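Local structure of PA1221 (Pseudomonas aeruginosa, 4DG8) at residues 168-173 against 310-315; 372-377 against 396-401. The protein belongs to the AMP-binding enzymes of the ANL superfamily, carries a C-terminal phosphopantetheine attachment region, and holds adenosine monophosphate in its pocket. All coordinates share one frame; numbering follows the deposited sequence.

Overall arrangement
Both contacts close in series along the chain. Contact 1 comes first: strand 166-172 of a mixed sheet is met, after 136 intervening residues, by the loop that follows strand 304-309 of a second mixed sheet. Contact 2 opens later and closes a shorter excursion of 18 residues, through helix 378-384 and strand 385-390, between strand 373-374 and strand 393-406 of an antiparallel sheet. Because strand 373-374 is an outermost strand of the sheet that also holds 166-172, both contacts reach that sheet. Their centres lie about 9 Å apart, and Glu-313 of contact 1 probably hydrogen-bonds through OE2 to the hydroxyls of Tyr-374 and Tyr-398 in contact 2.

Contact 1 of 2, residues 168-173 against 310-315; sequences YINFSS and GPTENT. With AMP (adenosine monophosphate), chain B.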
loop_
_atom_site.group_PDB
_atom_site.type_symbol
_atom_site.label_atom_id
_atom_site.label_comp_id
_atom_site.label_asym_id
_atom_site.label_seq_id
_atom_site.Cartn_x
_atom_site.Cartn_y
_atom_site.Cartn_z
ATOM N N TYR A 168 -10.012 -7.113 -1.187
ATOM C CA TYR A 168 -10.058 -5.656 -1.307
ATOM C C TYR A 168 -9.646 -5.153 -2.671
ATOM O O TYR A 168 -9.057 -5.887 -3.473
ATOM C CB TYR A 168 -9.244 -4.961 -0.191
ATOM C CG TYR A 168 -7.751 -5.199 -0.214
ATOM C CD1 TYR A 168 -6.925 -4.524 -1.109
ATOM C CD2 TYR A 168 -7.156 -6.063 0.696
ATOM C CE1 TYR A 168 -5.552 -4.741 -1.122
ATOM C CE2 TYR A 168 -5.783 -6.280 0.696
ATOM C CZ TYR A 168 -4.985 -5.622 -0.208
ATOM O OH TYR A 168 -3.615 -5.846 -0.185
ATOM N N ILE A 169 -9.958 -3.891 -2.923
ATOM C CA ILE A 169 -9.477 -3.210 -4.108
ATOM C C ILE A 169 -8.605 -2.005 -3.739
ATOM O O ILE A 169 -8.961 -1.219 -2.867
ATOM C CB ILE A 169 -10.642 -2.747 -5.005
ATOM C CG1 ILE A 169 -11.368 -3.967 -5.560
ATOM C CG2 ILE A 169 -10.123 -1.811 -6.135
ATOM C CD1 ILE A 169 -12.616 -3.661 -6.335
ATOM N N ASN A 170 -7.458 -1.870 -4.400
ATOM C CA ASN A 170 -6.641 -0.661 -4.291
ATOM C C ASN A 170 -6.492 -0.048 -5.663
ATOM O O ASN A 170 -6.133 -0.738 -6.623
ATOM C CB ASN A 170 -5.246 -0.956 -3.733
ATOM C CG ASN A 170 -5.253 -1.189 -2.222
ATOM O OD1 ASN A 170 -6.310 -1.394 -1.606
ATOM N ND2 ASN A 170 -4.065 -1.172 -1.620
ATOM N N PHE A 171 -6.745 1.248 -5.776
ATOM C CA PHE A 171 -6.642 1.880 -7.090
ATOM C C PHE A 171 -5.186 2.277 -7.344
ATOM O O PHE A 171 -4.488 2.738 -6.429
ATOM C CB PHE A 171 -7.556 3.097 -7.185
ATOM C CG PHE A 171 -8.957 2.775 -7.641
ATOM C CD1 PHE A 171 -9.228 2.548 -8.979
ATOM C CD2 PHE A 171 -10.003 2.703 -6.732
ATOM C CE1 PHE A 171 -10.524 2.252 -9.406
ATOM C CE2 PHE A 171 -11.303 2.414 -7.155
ATOM C CZ PHE A 171 -11.559 2.184 -8.485
ATOM N N SER A 172 -4.727 2.069 -8.579
ATOM C CA SER A 172 -3.388 2.480 -8.970
ATOM C C SER A 172 -3.410 3.537 -10.081
ATOM O O SER A 172 -4.084 3.377 -11.107
ATOM C CB SER A 172 -2.540 1.279 -9.393
ATOM O OG SER A 172 -1.250 1.704 -9.802
ATOM N N SER A 173 -2.710 4.639 -9.840
ATOM C CA SER A 173 -2.520 5.696 -10.852
ATOM C C SER A 173 -1.172 5.582 -11.589
ATOM O O SER A 173 -0.738 6.505 -12.311
ATOM C CB SER A 173 -2.735 7.085 -10.244
ATOM O OG SER A 173 -4.084 7.232 -9.831
ATOM N N GLY A 310 7.814 -4.668 -3.382
ATOM C CA GLY A 310 6.841 -5.335 -4.228
ATOM C C GLY A 310 5.803 -4.383 -4.778
ATOM O O GLY A 310 5.568 -3.316 -4.196
ATOM N N PRO A 311 5.153 -4.766 -5.889
ATOM C CA PRO A 311 4.054 -3.902 -6.327
ATOM C C PRO A 311 2.708 -4.368 -5.776
ATOM O O PRO A 311 2.589 -5.474 -5.248
ATOM C CB PRO A 311 4.103 -4.043 -7.853
ATOM C CG PRO A 311 4.594 -5.472 -8.065
ATOM C CD PRO A 311 5.490 -5.803 -6.883
ATOM N N THR A 312 1.679 -3.560 -5.982
ATOM C CA THR A 312 0.352 -3.838 -5.430
ATOM C C THR A 312 -0.297 -5.069 -6.090
ATOM O O THR A 312 -1.025 -5.827 -5.440
ATOM C CB THR A 312 -0.550 -2.579 -5.561
ATOM O OG1 THR A 312 0.060 -1.481 -4.862
ATOM C CG2 THR A 312 -1.968 -2.826 -5.020
ATOM N N GLU A 313 -0.018 -5.262 -7.381
ATOM C CA GLU A 313 -0.492 -6.416 -8.147
ATOM C C GLU A 313 -0.045 -7.771 -7.567
ATOM O O GLU A 313 -0.581 -8.834 -7.933
ATOM C CB GLU A 313 0.003 -6.313 -9.604
ATOM C CG GLU A 313 -0.624 -5.194 -10.438
ATOM C CD GLU A 313 0.008 -3.814 -10.190
ATOM O OE1 GLU A 313 0.798 -3.647 -9.219
ATOM O OE2 GLU A 313 -0.288 -2.897 -10.992
ATOM N N ASN A 314 1.028 -7.744 -6.786
ATOM C CA ASN A 314 1.502 -8.908 -6.023
ATOM C C ASN A 314 1.236 -8.834 -4.515
ATOM O O ASN A 314 1.961 -9.433 -3.720
ATOM C CB ASN A 314 2.905 -9.383 -6.423
ATOM C CG ASN A 314 3.209 -10.827 -5.959
ATOM O OD1 ASN A 314 2.329 -11.696 -5.911
ATOM N ND2 ASN A 314 4.470 -11.073 -5.609
ATOM N N THR A 315 0.315 -7.956 -4.131
ATOM C CA THR A 315 -0.152 -7.885 -2.744
ATOM C C THR A 315 0.933 -7.511 -1.724
ATOM O O THR A 315 1.466 -8.394 -1.043
ATOM C CB THR A 315 -0.896 -9.182 -2.300
ATOM O OG1 THR A 315 -1.810 -9.592 -3.330
ATOM C CG2 THR A 315 -1.681 -8.945 -0.968
HETATM P P AMP B . 3.186 0.168 -4.785
HETATM O O1P AMP B . 2.413 1.459 -4.624
HETATM O O2P AMP B . 3.486 -0.660 -3.542
HETATM O O3P AMP B . 2.432 -0.663 -5.807
HETATM O "O5'" AMP B . 4.542 0.454 -5.564
HETATM C "C5'" AMP B . 5.325 -0.614 -6.060
HETATM C "C4'" AMP B . 6.589 -0.121 -6.708
HETATM O "O4'" AMP B . 7.354 0.675 -5.765
HETATM C "C3'" AMP B . 7.558 -1.198 -7.160
HETATM O "O3'" AMP B . 7.196 -1.774 -8.410
HETATM C "C2'" AMP B . 8.889 -0.459 -7.182
HETATM O "O2'" AMP B . 8.994 0.339 -8.355
HETATM C "C1'" AMP B . 8.740 0.470 -5.974
HETATM N N9 AMP B . 9.318 -0.121 -4.744
HETATM C C8 AMP B . 8.596 -0.699 -3.755
HETATM N N7 AMP B . 9.391 -1.152 -2.755
HETATM C C5 AMP B . 10.662 -0.881 -3.089
HETATM C C6 AMP B . 11.999 -1.097 -2.473
HETATM N N6 AMP B . 12.128 -1.710 -1.282
HETATM N N1 AMP B . 13.091 -0.653 -3.143
HETATM C C2 AMP B . 12.959 -0.035 -4.335
HETATM N N3 AMP B . 11.779 0.194 -4.948
HETATM C C4 AMP B . 10.609 -0.193 -4.395
HETATM O O HOH W 1 -2.243 -5.431 -2.417
HETATM O O HOH W 2 -0.013 -0.414 -11.743
#
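The phosphate end of the adenosine monophosphate pocket is where Thr-312 meets Asn-170, the one lying on loop 310-315 and the other on strand 168-172. Their CA atoms are the nearest pair across the segments, 7.8 Å apart, and the side chains fill part of that gap by carbon contact, Thr-312 CG2 to Asn-170 CB at 4.0 Å. The threonine methyl stands anti to the backbone N, which leaves OG1 beside that N (chi1 -59°), and its OG1 and backbone N converge on AMP O3P. Thr-312 OG1 donates to AMP O3P at 2.7 Å; Thr-312 N adds a weak bond to O3P, bent to 127° at the hydrogen.

Gly-310, Pro-311 and Thr-312 all belong to the pocket, and with Glu-313 they spell the Gly-Pro-Thr-Glu of the A5 core motif of this superfamily. They lie in the loop joining strands 304-309 and 319-322 of a five-stranded mixed sheet, within the AMP-binding region of this ANL-superfamily protein. A short 3-10 segment at 312-313 is tied by Thr-315 N to Thr-312 O at 2.8 Å.

At the start of segment 168-173 the ring of Tyr-168 reaches across with its hydroxyl, OH lying 3.7 Å from Thr-315 CG2. That OH also donates, at 2.7 Å, to a water that in turn donates a hydrogen bond to Thr-312 O, at the longer 3.3 Å, and it is hydrogen-bonded to Thr-219 outside the contact; Thr-315 OG1 is hydrogen-bonded to Gly-369 O. A second water spans Ser-172 OG and Glu-313, donating to OE2 at 2.6 Å. The Glu-313 carboxylate is further engaged by a salt bridge from OE1 to Arg-428, partners that together would be expected to limit its rotation.

Contact 2 of 2, residues 372-377 against 396-401; sequences QGYRND and RAYRTG
Arg-396, Gln-372 and Tyr-374 have the most surface buried here, and the arginine makes the one direct hydrogen bond between the segments. Its side chain leaves strand 396-401 with CG anti to the backbone N (chi1 -171°) and stays extended as far as NE, a shape that carries the guanidinium over to the backbone of 372-377. There NH2 lies 2.8 Å from Gln-372 O, but the bond is weak because the angle at the hydrogen is 129°. The carbonyl oxygen approaches the guanidinium obliquely, while Gly-373 N lies at its edge, near the plane. The other terminal nitrogen, NH1, bonds to Ala-371 O, and the two nitrogens reach consecutive carbonyls. The Gln-372 side chain is engaged within its own segment: OE1 accepts from Arg-375 NH1 at 3.1 Å, on a lone pair in the carbonyl plane.

In the fold, the contact bridges two sheets. Residues 373-374 form the weakly bonded outermost strand beside strand 180-185, whereas 396-401 belongs to the long strand 393-406 of the antiparallel sheet; the CA directions 372 to 374 and 396 to 398 differ by 41°. A type I turn from Tyr-374 to Asp-377 then leads into helix 378-384, with Asp-377 at its N-cap.

Tyr-374 reaches across with its phenol end. It and Tyr-398 cross at about a right angle, and the hydroxyl of Tyr-374 comes obliquely to the Tyr-398 ring, its OH 3.8 Å from CE1. The two OH atoms stand 3.7 Å apart and share a water, which donates to Tyr-374 OH at 3.1 Å and lies 3.3 Å from Tyr-398 OH. The Tyr-374 hydroxyl is also hydrogen-bonded to Glu-313 OE2, as Tyr-398 OH probably is; the Tyr-398 side chain lies about 7 Å from the bound adenosine monophosphate.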
loop_
_atom_site.group_PDB
_atom_site.type_symbol
_atom_site.label_atom_id
_atom_site.label_comp_id
_atom_site.label_asym_id
_atom_site.label_seq_id
_atom_site.Cartn_x
_atom_site.Cartn_y
_atom_site.Cartn_z
ATOM N N GLN A 372 -6.153 -10.843 -8.586
ATOM C CA GLN A 372 -7.047 -11.395 -9.594
ATOM C C GLN A 372 -6.843 -10.635 -10.903
ATOM O O GLN A 372 -6.895 -11.220 -11.995
ATOM C CB GLN A 372 -8.498 -11.296 -9.122
ATOM C CG GLN A 372 -9.521 -11.763 -10.149
ATOM C CD GLN A 372 -10.931 -11.324 -9.807
ATOM O OE1 GLN A 372 -11.287 -10.150 -9.959
ATOM N NE2 GLN A 372 -11.747 -12.268 -9.339
ATOM N N GLY A 373 -6.598 -9.326 -10.794
ATOM C CA GLY A 373 -6.333 -8.514 -11.971
ATOM C C GLY A 373 -6.802 -7.085 -11.787
ATOM O O GLY A 373 -7.054 -6.655 -10.660
ATOM N N TYR A 374 -6.934 -6.347 -12.882
ATOM C CA TYR A 374 -7.453 -4.989 -12.780
ATOM C C TYR A 374 -8.940 -5.096 -12.944
ATOM O O TYR A 374 -9.431 -5.392 -14.027
ATOM C CB TYR A 374 -6.865 -4.090 -13.857
ATOM C CG TYR A 374 -5.373 -3.983 -13.744
ATOM C CD1 TYR A 374 -4.785 -3.281 -12.688
ATOM C CD2 TYR A 374 -4.548 -4.593 -14.672
ATOM C CE1 TYR A 374 -3.411 -3.197 -12.564
ATOM C CE2 TYR A 374 -3.170 -4.508 -14.561
ATOM C CZ TYR A 374 -2.611 -3.813 -13.504
ATOM O OH TYR A 374 -1.243 -3.727 -13.399
ATOM N N ARG A 375 -9.652 -4.843 -11.854
ATOM C CA ARG A 375 -11.071 -5.144 -11.783
ATOM C C ARG A 375 -11.813 -4.408 -12.890
ATOM O O ARG A 375 -12.788 -4.909 -13.457
ATOM C CB ARG A 375 -11.606 -4.742 -10.404
ATOM C CG ARG A 375 -13.026 -5.189 -10.131
ATOM C CD ARG A 375 -13.104 -6.699 -9.842
ATOM N NE ARG A 375 -14.456 -7.002 -9.398
ATOM C CZ ARG A 375 -14.938 -8.213 -9.135
ATOM N NH1 ARG A 375 -14.171 -9.297 -9.248
ATOM N NH2 ARG A 375 -16.201 -8.325 -8.734
ATOM N N ASN A 376 -11.325 -3.211 -13.196
ATOM C CA ASN A 376 -11.924 -2.354 -14.208
ATOM C C ASN A 376 -11.252 -2.311 -15.590
ATOM O O ASN A 376 -11.656 -1.503 -16.437
ATOM C CB ASN A 376 -12.082 -0.934 -13.655
ATOM C CG ASN A 376 -10.762 -0.232 -13.495
ATOM O OD1 ASN A 376 -9.720 -0.879 -13.334
ATOM N ND2 ASN A 376 -10.785 1.104 -13.568
ATOM N N ASP A 377 -10.191 -3.089 -15.806
ATOM C CA ASP A 377 -9.578 -3.129 -17.145
ATOM C C ASP A 377 -9.206 -4.560 -17.556
ATOM O O ASP A 377 -8.135 -5.062 -17.184
ATOM C CB ASP A 377 -8.310 -2.268 -17.106
ATOM C CG ASP A 377 -7.767 -1.917 -18.491
ATOM O OD1 ASP A 377 -7.998 -2.670 -19.460
ATOM O OD2 ASP A 377 -7.092 -0.868 -18.588
ATOM N N ARG A 396 0.835 -18.651 -13.993
ATOM C CA ARG A 396 0.457 -17.247 -14.055
ATOM C C ARG A 396 1.538 -16.380 -13.410
ATOM O O ARG A 396 2.124 -16.744 -12.384
ATOM C CB ARG A 396 -0.892 -17.026 -13.387
ATOM C CG ARG A 396 -1.481 -15.642 -13.589
ATOM C CD ARG A 396 -2.965 -15.681 -13.262
ATOM N NE ARG A 396 -3.642 -14.444 -13.637
ATOM C CZ ARG A 396 -4.034 -13.500 -12.785
ATOM N NH1 ARG A 396 -3.824 -13.631 -11.475
ATOM N NH2 ARG A 396 -4.649 -12.421 -13.249
ATOM N N ALA A 397 1.794 -15.232 -14.027
ATOM C CA ALA A 397 2.895 -14.356 -13.644
ATOM C C ALA A 397 2.583 -12.878 -13.905
ATOM O O ALA A 397 1.857 -12.528 -14.838
ATOM C CB ALA A 397 4.167 -14.765 -14.393
ATOM N N TYR A 398 3.140 -12.019 -13.065
ATOM C CA TYR A 398 3.045 -10.578 -13.225
ATOM C C TYR A 398 4.429 -9.995 -13.499
ATOM O O TYR A 398 5.350 -10.134 -12.680
ATOM C CB TYR A 398 2.434 -9.927 -11.972
ATOM C CG TYR A 398 2.383 -8.417 -12.062
ATOM C CD1 TYR A 398 1.445 -7.780 -12.872
ATOM C CD2 TYR A 398 3.293 -7.626 -11.368
ATOM C CE1 TYR A 398 1.411 -6.382 -12.983
ATOM C CE2 TYR A 398 3.258 -6.237 -11.462
ATOM C CZ TYR A 398 2.308 -5.619 -12.272
ATOM O OH TYR A 398 2.262 -4.236 -12.371
ATOM N N ARG A 399 4.571 -9.365 -14.663
ATOM C CA ARG A 399 5.772 -8.602 -15.007
ATOM C C ARG A 399 5.705 -7.220 -14.357
ATOM O O ARG A 399 4.815 -6.427 -14.660
ATOM C CB ARG A 399 5.872 -8.448 -16.525
ATOM C CG ARG A 399 5.944 -9.766 -17.269
ATOM C CD ARG A 399 5.832 -9.567 -18.771
ATOM N NE ARG A 399 6.948 -8.806 -19.320
ATOM C CZ ARG A 399 7.237 -8.740 -20.619
ATOM N NH1 ARG A 399 6.487 -9.397 -21.500
ATOM N NH2 ARG A 399 8.275 -8.021 -21.042
ATOM N N THR A 400 6.661 -6.930 -13.481
ATOM C CA THR A 400 6.571 -5.761 -12.614
ATOM C C THR A 400 6.941 -4.430 -13.277
ATOM O O THR A 400 6.520 -3.357 -12.813
ATOM C CB THR A 400 7.493 -5.918 -11.388
ATOM O OG1 THR A 400 8.825 -6.135 -11.851
ATOM C CG2 THR A 400 7.059 -7.091 -10.500
ATOM N N GLY A 401 7.754 -4.502 -14.326
ATOM C CA GLY A 401 8.395 -3.313 -14.873
ATOM C C GLY A 401 9.568 -2.838 -14.013
ATOM O O GLY A 401 10.159 -1.782 -14.262
HETATM O O HOH W 3 1.112 -3.429 -15.350
#